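PDB 4W8Z: CRISPR system Cmr subunit Cmr1-1 from Pyrococcus furiosus, which binds RNA and, with Cmr6, caps the elongated type III-B Cmr ribonucleoprotein complex that targets invading nucleic acids in CRISPR immunity. Local coordinates for residues A[86-91]-A[119-124]; A[18-23]-A[164-169]; A[7-12]-A[130-135]; A[142-147]-A[177-182]; A[249-254]-A[323-328]. All blocks are in the same frame, centred on the assembly; numbering follows the deposited sequence.

Interaction 1: A[86-91]-A[119-124]; sequences SSPKRL and HYYPPG
A short antiparallel two-stranded ribbon, residues 89-90 against 119-120, pairs Lys89 with Tyr120 and Arg90 with His119 on the surface of the RAMP-superfamily region. Lys89 and Tyr120 form the hydrogen-bonded pair: Lys89 N donates to Tyr120 O at 2.9 Å, and Tyr120 N returns a bond to Lys89 O at 3.1 Å. Aromatic rings are set along this ribbon. Tyr120 CG stands between its backbone N and carbonyl carbon (chi1 73°), and beyond it one ring face receives Leu91 CD1, 4.0 Å from Tyr120 CD1, while Arg90 O lies in plane at the ring edge. The Tyr120 ring also meets that of His21 in the neighbouring loop. Over one face of His119 comes Arg90 CD, a CH-pi contact 4.2 Å from the ring centroid. Where the strands end, Pro88 and Tyr121 run side by side, and Pro88 CG sits 3.8 Å from Tyr121 CZ. Lys89 crosses Pro122 with its CG 3.6 Å from Pro122 CG; the rest of the lysine chain then bends back along its own segment, and Lys89 NZ bonds Ser87 O at 2.7 Å and, less closely, Ser87 OG.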
# COMPACT_ATOMS: atom_id res chain seq x y z
N SER A 86 12.81 8.67 -15.50
CA SER A 86 13.76 9.45 -14.73
C SER A 86 15.00 8.65 -14.43
O SER A 86 14.99 7.42 -14.48
CB SER A 86 13.12 9.94 -13.42
OG SER A 86 12.01 10.78 -13.68
N SER A 87 16.08 9.35 -14.11
CA SER A 87 17.31 8.70 -13.68
C SER A 87 17.39 8.73 -12.16
O SER A 87 16.99 9.72 -11.53
CB SER A 87 18.53 9.38 -14.30
OG SER A 87 18.54 10.77 -14.00
N PRO A 88 17.88 7.64 -11.55
CA PRO A 88 18.07 7.61 -10.10
C PRO A 88 18.98 8.75 -9.65
O PRO A 88 19.90 9.10 -10.39
CB PRO A 88 18.72 6.25 -9.85
CG PRO A 88 18.25 5.41 -11.00
CD PRO A 88 18.17 6.34 -12.18
N LYS A 89 18.73 9.31 -8.47
CA LYS A 89 19.51 10.44 -7.99
C LYS A 89 20.30 10.07 -6.74
O LYS A 89 19.99 9.08 -6.08
CB LYS A 89 18.60 11.63 -7.70
CG LYS A 89 17.74 12.07 -8.88
CD LYS A 89 18.60 12.63 -10.00
CE LYS A 89 17.74 13.32 -11.06
NZ LYS A 89 16.87 12.37 -11.81
N ARG A 90 21.32 10.86 -6.43
CA ARG A 90 22.19 10.59 -5.29
C ARG A 90 21.45 10.77 -3.97
O ARG A 90 20.69 11.72 -3.80
CB ARG A 90 23.42 11.51 -5.33
CG ARG A 90 24.61 10.99 -4.55
CD ARG A 90 25.07 9.65 -5.08
NE ARG A 90 26.33 9.22 -4.48
CZ ARG A 90 26.42 8.61 -3.30
NH1 ARG A 90 27.61 8.26 -2.84
NH2 ARG A 90 25.33 8.36 -2.59
N LEU A 91 21.67 9.84 -3.04
CA LEU A 91 21.00 9.88 -1.75
C LEU A 91 21.74 10.76 -0.75
O LEU A 91 22.92 10.56 -0.48
CB LEU A 91 20.85 8.46 -1.18
CG LEU A 91 20.23 8.36 0.21
CD1 LEU A 91 18.79 8.85 0.20
CD2 LEU A 91 20.31 6.94 0.75
N HIS A 119 21.62 5.32 -4.63
CA HIS A 119 20.63 6.09 -5.38
C HIS A 119 19.20 5.67 -5.07
O HIS A 119 18.95 4.55 -4.61
CB HIS A 119 20.90 5.97 -6.88
CG HIS A 119 22.25 6.45 -7.29
ND1 HIS A 119 23.40 5.72 -7.08
CD2 HIS A 119 22.64 7.59 -7.91
CE1 HIS A 119 24.44 6.39 -7.55
NE2 HIS A 119 24.01 7.53 -8.06
N TYR A 120 18.27 6.58 -5.33
CA TYR A 120 16.85 6.32 -5.15
C TYR A 120 16.07 7.11 -6.19
O TYR A 120 16.66 7.82 -7.01
CB TYR A 120 16.39 6.69 -3.74
CG TYR A 120 16.30 8.18 -3.46
CD1 TYR A 120 17.42 9.00 -3.53
CD2 TYR A 120 15.09 8.76 -3.10
CE1 TYR A 120 17.33 10.36 -3.28
CE2 TYR A 120 15.00 10.12 -2.83
CZ TYR A 120 16.12 10.91 -2.92
OH TYR A 120 16.01 12.25 -2.66
N TYR A 121 14.75 6.99 -6.17
CA TYR A 121 13.90 7.79 -7.04
C TYR A 121 13.17 8.85 -6.21
O TYR A 121 12.23 8.53 -5.48
CB TYR A 121 12.89 6.92 -7.79
CG TYR A 121 13.49 6.08 -8.90
CD1 TYR A 121 13.92 6.67 -10.09
CD2 TYR A 121 13.61 4.71 -8.77
CE1 TYR A 121 14.45 5.90 -11.11
CE2 TYR A 121 14.15 3.93 -9.79
CZ TYR A 121 14.57 4.54 -10.95
OH TYR A 121 15.10 3.77 -11.96
N PRO A 122 13.61 10.11 -6.31
CA PRO A 122 13.04 11.19 -5.51
C PRO A 122 11.66 11.60 -6.02
O PRO A 122 11.31 11.25 -7.15
CB PRO A 122 14.05 12.33 -5.69
CG PRO A 122 14.63 12.08 -7.03
CD PRO A 122 14.70 10.58 -7.18
N PRO A 123 10.87 12.31 -5.19
CA PRO A 123 9.57 12.84 -5.61
C PRO A 123 9.66 13.55 -6.96
O PRO A 123 10.51 14.43 -7.13
CB PRO A 123 9.20 13.81 -4.50
CG PRO A 123 9.87 13.25 -3.29
CD PRO A 123 11.15 12.62 -3.77
N GLY A 124 8.81 13.17 -7.90
CA GLY A 124 8.87 13.73 -9.24
C GLY A 124 9.37 12.72 -10.25
O GLY A 124 9.28 12.94 -11.45

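Interaction 2: A[18-23]-A[164-169]; sequences TSTHLL and GSMKIV
The backbones of the loop 18-23 and of residues 164-166 come together over a short length, with Thr20 CA 4.3 Å from Gly164 CA and Thr18 CA 5.5 Å from Ser165 CA, and then part as strand 166-172 runs on. Gly164 takes up a left-handed conformation (phi 70°, psi 23°), and its N donates to Ser19 O at 3.1 Å. The next amide turns to a side chain: Ser165 N meets Thr18 OG1 at 3.0 Å. That hydroxyl is also bonded to Gly162 O, so one threonine oxygen links two points of the glycine-containing turn. Such a turn ahead of the last strand of a ferredoxin-like domain is consistent with the glycine-rich loop known in RAMP proteins; here it is held against the loop that follows the first strand, 8-16. Further along, Thr20 and Met166 reach toward each other tip to tip. The bend at chi2 (-72°) turns Met166 SD toward the loop, and Met166 CE beyond it lies 3.3 Å from Thr20 OG1 and 3.8 Å from Thr20 CG2. Thr20 OG1 has its stronger polar partner in Ser16 OG, whereas Ser165 OG is taken by Val288 N. Thr18 also packs on Leu241 of helix 237-264.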
# COMPACT_ATOMS: atom_id res chain seq x y z
N THR A 18 6.27 10.44 -2.98
CA THR A 18 7.28 10.28 -1.95
C THR A 18 8.49 9.54 -2.51
O THR A 18 8.41 8.93 -3.57
CB THR A 18 6.74 9.52 -0.73
OG1 THR A 18 6.13 8.29 -1.15
CG2 THR A 18 5.71 10.36 0.01
N SER A 19 9.61 9.59 -1.78
CA SER A 19 10.84 8.92 -2.17
C SER A 19 10.57 7.45 -2.47
O SER A 19 9.92 6.76 -1.69
CB SER A 19 11.90 9.04 -1.08
OG SER A 19 12.06 10.39 -0.67
N THR A 20 11.06 6.98 -3.61
CA THR A 20 10.76 5.63 -4.07
C THR A 20 12.04 4.79 -4.11
O THR A 20 13.06 5.25 -4.61
CB THR A 20 10.10 5.64 -5.47
OG1 THR A 20 8.85 6.35 -5.39
CG2 THR A 20 9.83 4.23 -5.95
N HIS A 21 11.97 3.58 -3.57
CA HIS A 21 13.14 2.71 -3.47
C HIS A 21 12.90 1.33 -4.09
O HIS A 21 12.38 0.43 -3.43
CB HIS A 21 13.56 2.57 -2.01
CG HIS A 21 14.00 3.86 -1.39
ND1 HIS A 21 15.33 4.21 -1.25
CD2 HIS A 21 13.29 4.90 -0.88
CE1 HIS A 21 15.41 5.39 -0.68
NE2 HIS A 21 14.19 5.83 -0.45
N LEU A 22 13.30 1.18 -5.34
CA LEU A 22 13.12 -0.08 -6.05
C LEU A 22 14.36 -0.94 -5.87
O LEU A 22 15.35 -0.78 -6.58
CB LEU A 22 12.84 0.18 -7.53
CG LEU A 22 11.73 1.21 -7.76
CD1 LEU A 22 11.45 1.42 -9.24
CD2 LEU A 22 10.47 0.81 -7.02
N LEU A 23 14.29 -1.86 -4.91
CA LEU A 23 15.47 -2.60 -4.49
C LEU A 23 15.29 -4.11 -4.56
O LEU A 23 15.72 -4.82 -3.65
CB LEU A 23 15.83 -2.20 -3.05
CG LEU A 23 16.09 -0.72 -2.81
CD1 LEU A 23 16.39 -0.46 -1.33
CD2 LEU A 23 17.24 -0.24 -3.68
N GLY A 164 7.16 5.40 -1.93
CA GLY A 164 6.61 4.87 -3.16
C GLY A 164 5.14 5.16 -3.39
O GLY A 164 4.47 4.45 -4.13
N SER A 165 4.63 6.21 -2.74
CA SER A 165 3.29 6.68 -3.06
C SER A 165 3.29 7.31 -4.45
O SER A 165 4.18 8.09 -4.79
CB SER A 165 2.80 7.68 -2.02
OG SER A 165 2.48 7.02 -0.80
N MET A 166 2.28 6.98 -5.24
CA MET A 166 2.24 7.39 -6.64
C MET A 166 1.00 8.21 -6.98
O MET A 166 -0.01 8.15 -6.29
CB MET A 166 2.29 6.15 -7.54
CG MET A 166 3.53 5.30 -7.30
SD MET A 166 5.01 6.08 -7.95
CE MET A 166 6.27 5.23 -7.02
N LYS A 167 1.10 8.97 -8.07
CA LYS A 167 -0.06 9.63 -8.65
C LYS A 167 0.01 9.50 -10.17
O LYS A 167 1.09 9.30 -10.73
CB LYS A 167 -0.14 11.10 -8.24
CG LYS A 167 0.78 12.03 -9.00
CD LYS A 167 0.81 13.39 -8.34
CE LYS A 167 0.95 14.50 -9.36
NZ LYS A 167 0.66 15.83 -8.75
N ILE A 168 -1.14 9.60 -10.83
CA ILE A 168 -1.19 9.57 -12.29
C ILE A 168 -1.13 10.99 -12.83
O ILE A 168 -2.01 11.79 -12.56
CB ILE A 168 -2.47 8.88 -12.79
CG1 ILE A 168 -2.49 7.41 -12.36
CG2 ILE A 168 -2.57 8.99 -14.30
CD1 ILE A 168 -3.78 6.69 -12.70
N VAL A 169 -0.09 11.30 -13.60
CA VAL A 169 0.04 12.64 -14.16
C VAL A 169 -0.69 12.76 -15.49
O VAL A 169 -1.36 13.76 -15.75
CB VAL A 169 1.52 13.06 -14.34
CG1 VAL A 169 2.10 13.52 -13.01
CG2 VAL A 169 2.34 11.92 -14.92

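Interaction 3: A[7-12]-A[130-135]; sequences MFIEEF and VLESPS
The two inner strands of the four-stranded antiparallel sheet meet where Phe8, Ile9, Glu10 and Glu11 stand opposite Ser133, Glu132, Leu131 and Val130. The hydrogen bonds are shortest at Glu10 and Leu131: Glu10 N bonds Leu131 O at 2.9 Å, and Leu131 N bonds Glu10 O at 2.8 Å. Towards the chain start the ladder slackens, since Phe8 N to Ser133 O (3.1 Å) and Ser133 N to Phe8 O (3.4 Å) are both weak. With strand order 79-84, 126-133, 8-16, 166-172, the sheet is that of a ferredoxin-like fold, the core of RAMP proteins. Phe8, Glu10, Leu131 and Ser133 share the face that helix 136-152 packs against. There Phe8 CG lies anti to its carbonyl carbon (chi1 -66°), and Ser133 O and Pro134 O sit in plane at the ring edge, Pro134 O 3.6 Å from Phe8 CD2. Phe12 CE2 is 4.3 Å from Leu131 CD1. Glu10 is buried; its carboxylate bonds Ser173 OG and weakly reaches Glu174 N and Val175 N, a helix start that would tend to stabilise its charge. The face of Ile9, Glu11, Val130 and Glu132 is less buried, with Ile9 CD1 4.3 Å from Val130 CG1. Ser133 OG, which also bonds Arg77 O, accepts from Ser135 N at 3.1 Å in an ST turn.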
# COMPACT_ATOMS: atom_id res chain seq x y z
N MET A 7 -7.10 -5.81 -29.96
CA MET A 7 -5.84 -5.22 -29.52
C MET A 7 -6.07 -4.03 -28.60
O MET A 7 -5.76 -2.89 -28.94
CB MET A 7 -5.00 -4.79 -30.73
CG MET A 7 -5.81 -4.23 -31.90
SD MET A 7 -4.75 -3.48 -33.16
CE MET A 7 -5.67 -3.85 -34.65
N PHE A 8 -6.63 -4.30 -27.42
CA PHE A 8 -6.85 -3.26 -26.42
C PHE A 8 -5.53 -2.74 -25.87
O PHE A 8 -4.56 -3.48 -25.76
CB PHE A 8 -7.72 -3.79 -25.28
CG PHE A 8 -9.13 -4.12 -25.69
CD1 PHE A 8 -10.08 -3.12 -25.81
CD2 PHE A 8 -9.50 -5.43 -25.95
CE1 PHE A 8 -11.37 -3.42 -26.19
CE2 PHE A 8 -10.80 -5.73 -26.33
CZ PHE A 8 -11.73 -4.72 -26.44
N ILE A 9 -5.49 -1.45 -25.52
CA ILE A 9 -4.27 -0.87 -24.98
C ILE A 9 -4.54 0.32 -24.05
O ILE A 9 -5.28 1.24 -24.39
CB ILE A 9 -3.31 -0.43 -26.13
CG1 ILE A 9 -2.09 0.28 -25.56
CG2 ILE A 9 -4.04 0.44 -27.15
CD1 ILE A 9 -1.02 0.55 -26.59
N GLU A 10 -3.93 0.27 -22.87
CA GLU A 10 -4.07 1.32 -21.86
C GLU A 10 -2.71 1.88 -21.49
O GLU A 10 -1.78 1.12 -21.20
CB GLU A 10 -4.77 0.78 -20.62
CG GLU A 10 -6.11 0.12 -20.89
CD GLU A 10 -7.25 1.11 -20.95
OE1 GLU A 10 -7.47 1.83 -19.94
OE2 GLU A 10 -7.93 1.19 -22.00
N GLU A 11 -2.57 3.20 -21.50
CA GLU A 11 -1.27 3.81 -21.24
C GLU A 11 -1.33 4.79 -20.07
O GLU A 11 -2.28 5.56 -19.94
CB GLU A 11 -0.76 4.51 -22.50
CG GLU A 11 -0.94 3.71 -23.78
CD GLU A 11 -0.24 4.34 -24.97
OE1 GLU A 11 1.00 4.49 -24.92
OE2 GLU A 11 -0.93 4.69 -25.95
N PHE A 12 -0.30 4.76 -19.23
CA PHE A 12 -0.24 5.63 -18.05
C PHE A 12 1.14 6.20 -17.81
O PHE A 12 2.15 5.55 -18.06
CB PHE A 12 -0.67 4.86 -16.80
CG PHE A 12 -2.07 4.33 -16.85
CD1 PHE A 12 -3.12 5.07 -16.34
CD2 PHE A 12 -2.34 3.09 -17.39
CE1 PHE A 12 -4.41 4.59 -16.38
CE2 PHE A 12 -3.63 2.60 -17.44
CZ PHE A 12 -4.66 3.35 -16.93
N VAL A 130 2.33 0.59 -19.49
CA VAL A 130 1.49 0.26 -20.64
C VAL A 130 0.91 -1.14 -20.49
O VAL A 130 1.64 -2.09 -20.18
CB VAL A 130 2.29 0.35 -21.96
CG1 VAL A 130 1.43 -0.09 -23.13
CG2 VAL A 130 2.81 1.77 -22.17
N LEU A 131 -0.39 -1.26 -20.70
CA LEU A 131 -1.09 -2.53 -20.57
C LEU A 131 -1.71 -2.94 -21.89
O LEU A 131 -2.40 -2.15 -22.53
CB LEU A 131 -2.17 -2.44 -19.49
CG LEU A 131 -1.78 -1.78 -18.17
CD1 LEU A 131 -2.99 -1.63 -17.25
CD2 LEU A 131 -0.67 -2.56 -17.49
N GLU A 132 -1.47 -4.19 -22.30
CA GLU A 132 -2.00 -4.71 -23.56
C GLU A 132 -2.64 -6.08 -23.39
O GLU A 132 -2.08 -6.96 -22.72
CB GLU A 132 -0.89 -4.80 -24.61
CG GLU A 132 -0.26 -3.47 -24.99
CD GLU A 132 0.85 -3.63 -26.01
OE1 GLU A 132 0.59 -3.41 -27.21
OE2 GLU A 132 1.98 -3.97 -25.61
N SER A 133 -3.80 -6.27 -24.00
CA SER A 133 -4.49 -7.56 -23.95
C SER A 133 -5.47 -7.70 -25.11
O SER A 133 -6.05 -6.72 -25.56
CB SER A 133 -5.22 -7.73 -22.62
OG SER A 133 -5.88 -8.98 -22.54
N PRO A 134 -5.65 -8.94 -25.61
CA PRO A 134 -6.70 -9.20 -26.59
C PRO A 134 -8.09 -9.18 -25.96
O PRO A 134 -9.08 -8.94 -26.65
CB PRO A 134 -6.35 -10.60 -27.11
CG PRO A 134 -5.59 -11.23 -26.00
CD PRO A 134 -4.80 -10.12 -25.37
N SER A 135 -8.16 -9.43 -24.66
CA SER A 135 -9.44 -9.56 -23.96
C SER A 135 -9.90 -8.27 -23.29
O SER A 135 -9.11 -7.57 -22.66
CB SER A 135 -9.35 -10.67 -22.90
OG SER A 135 -10.56 -10.76 -22.17

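Interaction 4: A[142-147]-A[177-182]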
# COMPACT_ATOMS: atom_id res chain seq x y z
N ALA A 142 -7.04 -5.44 -15.35
CA ALA A 142 -5.67 -4.98 -15.23
C ALA A 142 -5.63 -3.50 -14.83
O ALA A 142 -4.88 -3.11 -13.94
CB ALA A 142 -4.91 -5.20 -16.53
N THR A 143 -6.44 -2.70 -15.50
CA THR A 143 -6.50 -1.26 -15.25
C THR A 143 -7.06 -0.96 -13.86
O THR A 143 -6.56 -0.09 -13.15
CB THR A 143 -7.33 -0.54 -16.33
OG1 THR A 143 -6.54 -0.39 -17.51
CG2 THR A 143 -7.76 0.84 -15.86
N LEU A 144 -8.09 -1.70 -13.46
CA LEU A 144 -8.65 -1.57 -12.12
C LEU A 144 -7.58 -1.84 -11.07
O LEU A 144 -7.47 -1.12 -10.08
CB LEU A 144 -9.83 -2.51 -11.93
CG LEU A 144 -11.16 -2.00 -12.49
CD1 LEU A 144 -12.17 -3.12 -12.59
CD2 LEU A 144 -11.70 -0.87 -11.63
N SER A 145 -6.78 -2.88 -11.31
CA SER A 145 -5.67 -3.21 -10.42
C SER A 145 -4.70 -2.04 -10.28
O SER A 145 -4.37 -1.64 -9.16
CB SER A 145 -4.92 -4.43 -10.95
OG SER A 145 -5.75 -5.57 -10.91
N LEU A 146 -4.26 -1.50 -11.41
CA LEU A 146 -3.34 -0.37 -11.42
C LEU A 146 -3.96 0.85 -10.76
O LEU A 146 -3.28 1.57 -10.02
CB LEU A 146 -2.91 -0.04 -12.84
CG LEU A 146 -2.03 1.20 -13.00
CD1 LEU A 146 -0.79 1.12 -12.14
CD2 LEU A 146 -1.65 1.36 -14.45
N TRP A 147 -5.24 1.09 -11.04
CA TRP A 147 -5.98 2.17 -10.38
C TRP A 147 -5.91 2.01 -8.87
O TRP A 147 -5.70 2.98 -8.14
CB TRP A 147 -7.44 2.19 -10.84
CG TRP A 147 -8.23 3.32 -10.24
CD1 TRP A 147 -8.51 4.53 -10.82
CD2 TRP A 147 -8.84 3.36 -8.94
NE1 TRP A 147 -9.25 5.31 -9.97
CE2 TRP A 147 -9.47 4.62 -8.81
CE3 TRP A 147 -8.92 2.45 -7.88
CZ2 TRP A 147 -10.16 4.99 -7.66
CZ3 TRP A 147 -9.61 2.82 -6.73
CH2 TRP A 147 -10.22 4.08 -6.63
N GLU A 177 -12.43 5.66 -18.60
CA GLU A 177 -13.48 6.48 -19.19
C GLU A 177 -14.81 5.73 -19.15
O GLU A 177 -15.83 6.27 -18.73
CB GLU A 177 -13.10 6.86 -20.63
CG GLU A 177 -14.00 7.90 -21.28
CD GLU A 177 -13.52 8.30 -22.67
OE1 GLU A 177 -12.71 7.56 -23.27
OE2 GLU A 177 -13.96 9.36 -23.16
N ASP A 178 -14.77 4.47 -19.58
CA ASP A 178 -15.95 3.62 -19.62
C ASP A 178 -16.59 3.44 -18.25
O ASP A 178 -17.81 3.52 -18.11
CB ASP A 178 -15.57 2.26 -20.20
CG ASP A 178 -16.58 1.75 -21.21
OD1 ASP A 178 -17.00 2.53 -22.09
OD2 ASP A 178 -16.96 0.56 -21.11
N LEU A 179 -15.76 3.20 -17.24
CA LEU A 179 -16.24 2.91 -15.89
C LEU A 179 -16.64 4.16 -15.11
O LEU A 179 -17.13 4.07 -13.99
CB LEU A 179 -15.18 2.14 -15.10
CG LEU A 179 -14.69 0.81 -15.67
CD1 LEU A 179 -13.73 0.16 -14.71
CD2 LEU A 179 -15.87 -0.11 -15.96
N GLY A 180 -16.42 5.33 -15.71
CA GLY A 180 -16.75 6.59 -15.06
C GLY A 180 -15.81 6.92 -13.91
O GLY A 180 -16.20 7.57 -12.94
N LEU A 181 -14.56 6.47 -14.02
CA LEU A 181 -13.56 6.76 -13.01
C LEU A 181 -12.65 7.90 -13.44
O LEU A 181 -12.69 8.34 -14.59
CB LEU A 181 -12.75 5.51 -12.70
CG LEU A 181 -13.52 4.45 -11.91
CD1 LEU A 181 -12.72 3.17 -11.81
CD2 LEU A 181 -13.85 4.99 -10.52
N THR A 182 -11.83 8.38 -12.51
CA THR A 182 -10.93 9.49 -12.78
C THR A 182 -9.49 9.05 -12.64
O THR A 182 -9.21 7.91 -12.26
CB THR A 182 -11.20 10.67 -11.81
OG1 THR A 182 -10.80 10.31 -10.49
CG2 THR A 182 -12.68 11.03 -11.81
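Trp147 N donates to Thr143 O at 2.8 Å, a backbone bond of helix 136-152, from whose surface the tryptophan faces the segment 177-182. With Trp147 CG anti to the backbone N (chi1 -177°) and so directed toward that segment, Leu181 CD1 lies over one face of the indole, while Thr182 O sits in the ring plane at the edge, 3.5 Å from Trp147 NE1. One turn back, Leu144 CD2 meets two leucine tips from the other segment: Leu179 CD1 at 3.8 Å, the side chains crossing obliquely, and Leu181 CD1 at 4.2 Å, crossing at about a right angle. The two leucines flank Gly180, where helix 174-178 ends in a Schellman motif with Gly180 at positive phi and Gly180 N bonded to Glu177 O at 3.2 Å. Helix 188-206 adds Leu195 and Val198 against Trp147. The arrangement is an apolar helix-to-loop packing in which helix 136-152, the second helix of the beta-alpha-beta-beta-alpha-beta core of a ferredoxin-like RAMP domain, receives the chain leaving the last strand of the sheet.

Interaction 5: A[249-254]-A[323-328]; sequences KEYLRR and SNFDWF
Tyr251 CG is anti to its backbone N (chi1 177°) and Phe328 CG anti to its carbonyl carbon (chi1 -61°), which directs both toward the shared contact; the Tyr251 ring has Phe325 over one face and Phe328 at its edge. Phe325 turns its edge to the Tyr251 face, with centroids 5.2 Å apart and planes at 69°, and Phe325 CD1 lies 3.6 Å from Tyr251 CG. The Tyr251 edge meets the Phe328 face in an offset edge-to-face pair, while Tyr251 CA stands over the centre of that ring. At the far end Tyr251 OH donates to Asn324 OD1 at 2.9 Å and also bonds Leu322 N. Phe328 CE2 stands over one face of the Arg254 guanidinium, 3.7 Å from Arg254 NH1, the two planes steeply inclined; Glu250 OE2 holds Arg254 NE in a salt bridge at 2.8 Å and forms another with Arg253 NH2. The cluster thus fastens the middle of helix 237-264 to the 3-10 turn at 323-325 and the start of helix 327-330, with Asp326 salt-bridged to Lys301 of strand 294-302.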
# COMPACT_ATOMS: atom_id res chain seq x y z
N LYS A 249 7.11 7.39 16.31
CA LYS A 249 8.15 7.40 17.32
C LYS A 249 7.57 7.11 18.70
O LYS A 249 8.15 6.37 19.49
CB LYS A 249 8.87 8.75 17.33
CG LYS A 249 10.04 8.84 18.30
CD LYS A 249 10.50 10.28 18.45
CE LYS A 249 11.58 10.42 19.52
NZ LYS A 249 11.87 11.85 19.84
N GLU A 250 6.40 7.68 18.97
CA GLU A 250 5.73 7.48 20.25
C GLU A 250 5.09 6.10 20.31
O GLU A 250 5.10 5.45 21.36
CB GLU A 250 4.68 8.57 20.49
CG GLU A 250 3.86 8.41 21.77
CD GLU A 250 4.69 8.51 23.05
OE1 GLU A 250 5.90 8.82 22.99
OE2 GLU A 250 4.12 8.26 24.14
N TYR A 251 4.54 5.67 19.18
CA TYR A 251 3.97 4.33 19.04
C TYR A 251 5.03 3.27 19.34
O TYR A 251 4.79 2.34 20.10
CB TYR A 251 3.42 4.15 17.63
CG TYR A 251 2.87 2.79 17.29
CD1 TYR A 251 1.67 2.34 17.85
CD2 TYR A 251 3.51 1.96 16.38
CE1 TYR A 251 1.15 1.10 17.52
CE2 TYR A 251 2.99 0.72 16.05
CZ TYR A 251 1.82 0.30 16.62
OH TYR A 251 1.30 -0.93 16.28
N LEU A 252 6.21 3.45 18.75
CA LEU A 252 7.32 2.53 18.96
C LEU A 252 7.85 2.61 20.39
O LEU A 252 8.27 1.60 20.96
CB LEU A 252 8.45 2.84 17.97
CG LEU A 252 9.75 2.05 18.07
CD1 LEU A 252 9.51 0.58 17.75
CD2 LEU A 252 10.79 2.65 17.15
N ARG A 253 7.84 3.80 20.98
CA ARG A 253 8.34 3.98 22.34
C ARG A 253 7.54 3.15 23.34
O ARG A 253 8.11 2.43 24.16
CB ARG A 253 8.31 5.45 22.74
CG ARG A 253 9.09 5.75 24.01
CD ARG A 253 8.89 7.18 24.48
NE ARG A 253 7.51 7.46 24.86
CZ ARG A 253 6.95 7.06 26.00
NH1 ARG A 253 7.66 6.37 26.88
NH2 ARG A 253 5.68 7.36 26.26
N ARG A 254 6.22 3.23 23.25
CA ARG A 254 5.34 2.47 24.13
C ARG A 254 5.38 0.98 23.80
O ARG A 254 5.20 0.13 24.67
CB ARG A 254 3.91 3.00 24.05
CG ARG A 254 3.77 4.44 24.45
CD ARG A 254 2.32 4.84 24.54
NE ARG A 254 2.17 6.28 24.74
CZ ARG A 254 1.01 6.91 24.83
NH1 ARG A 254 -0.13 6.23 24.74
NH2 ARG A 254 0.98 8.22 25.00
N SER A 323 -3.11 -1.83 13.56
CA SER A 323 -4.22 -0.89 13.55
C SER A 323 -4.35 -0.07 14.82
O SER A 323 -5.03 0.95 14.83
CB SER A 323 -5.52 -1.65 13.30
OG SER A 323 -5.77 -2.54 14.37
N ASN A 324 -3.70 -0.50 15.90
CA ASN A 324 -3.75 0.28 17.14
C ASN A 324 -2.88 1.54 17.06
O ASN A 324 -2.77 2.29 18.02
CB ASN A 324 -3.35 -0.58 18.33
CG ASN A 324 -1.96 -1.16 18.19
OD1 ASN A 324 -1.43 -1.28 17.10
ND2 ASN A 324 -1.38 -1.55 19.31
N PHE A 325 -2.25 1.74 15.90
CA PHE A 325 -1.42 2.91 15.64
C PHE A 325 -2.27 4.14 15.31
O PHE A 325 -1.79 5.27 15.37
CB PHE A 325 -0.44 2.60 14.51
CG PHE A 325 0.23 3.81 13.91
CD1 PHE A 325 1.16 4.54 14.63
CD2 PHE A 325 -0.07 4.21 12.62
CE1 PHE A 325 1.78 5.64 14.07
CE2 PHE A 325 0.54 5.31 12.05
CZ PHE A 325 1.47 6.03 12.78
N ASP A 326 -3.55 3.92 14.99
CA ASP A 326 -4.40 5.02 14.54
C ASP A 326 -4.66 6.06 15.62
O ASP A 326 -4.87 7.23 15.31
CB ASP A 326 -5.73 4.49 14.00
CG ASP A 326 -6.41 3.52 14.96
OD1 ASP A 326 -6.08 3.53 16.17
OD2 ASP A 326 -7.27 2.75 14.49
N TRP A 327 -4.64 5.65 16.89
CA TRP A 327 -4.79 6.60 17.99
C TRP A 327 -3.73 7.68 17.92
O TRP A 327 -4.00 8.85 18.20
CB TRP A 327 -4.72 5.89 19.35
CG TRP A 327 -4.42 6.86 20.47
CD1 TRP A 327 -3.20 7.13 21.01
CD2 TRP A 327 -5.36 7.69 21.16
NE1 TRP A 327 -3.32 8.08 22.00
CE2 TRP A 327 -4.63 8.44 22.11
CE3 TRP A 327 -6.74 7.87 21.07
CZ2 TRP A 327 -5.25 9.35 22.96
CZ3 TRP A 327 -7.35 8.78 21.92
CH2 TRP A 327 -6.60 9.51 22.86
N PHE A 328 -2.51 7.30 17.55
CA PHE A 328 -1.38 8.21 17.58
C PHE A 328 -1.41 9.19 16.41
O PHE A 328 -0.58 10.10 16.33
CB PHE A 328 -0.08 7.42 17.61
CG PHE A 328 0.05 6.54 18.82
CD1 PHE A 328 -0.40 5.22 18.79
CD2 PHE A 328 0.60 7.03 20.00
CE1 PHE A 328 -0.30 4.41 19.91
CE2 PHE A 328 0.71 6.22 21.12
CZ PHE A 328 0.26 4.91 21.07

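How the interactions relate
Interactions 1 to 4 cluster on and around the ferredoxin-like sheet, and interaction 5 lies in the Cmr1-like C-terminal region, its centre about 43 Å from that of interaction 3. Interactions 1 and 2 touch, their centres about 10 Å apart: Tyr121 O probably bonds Thr20 N (2.7 Å) and Tyr120 packs on His21, so the small ribbon rests on the loop after the first strand. Interactions 2 and 3 share the main sheet through adjacent strands and meet where Ile168 CD1 packs on Phe12 CD1. Interactions 3 and 4 occupy successive layers, with Phe12 and Leu131 of the sheet against Leu146, Thr143 and Ala142 of the helix. Helix 237-264 of interaction 5 also touches Thr18 of interaction 2.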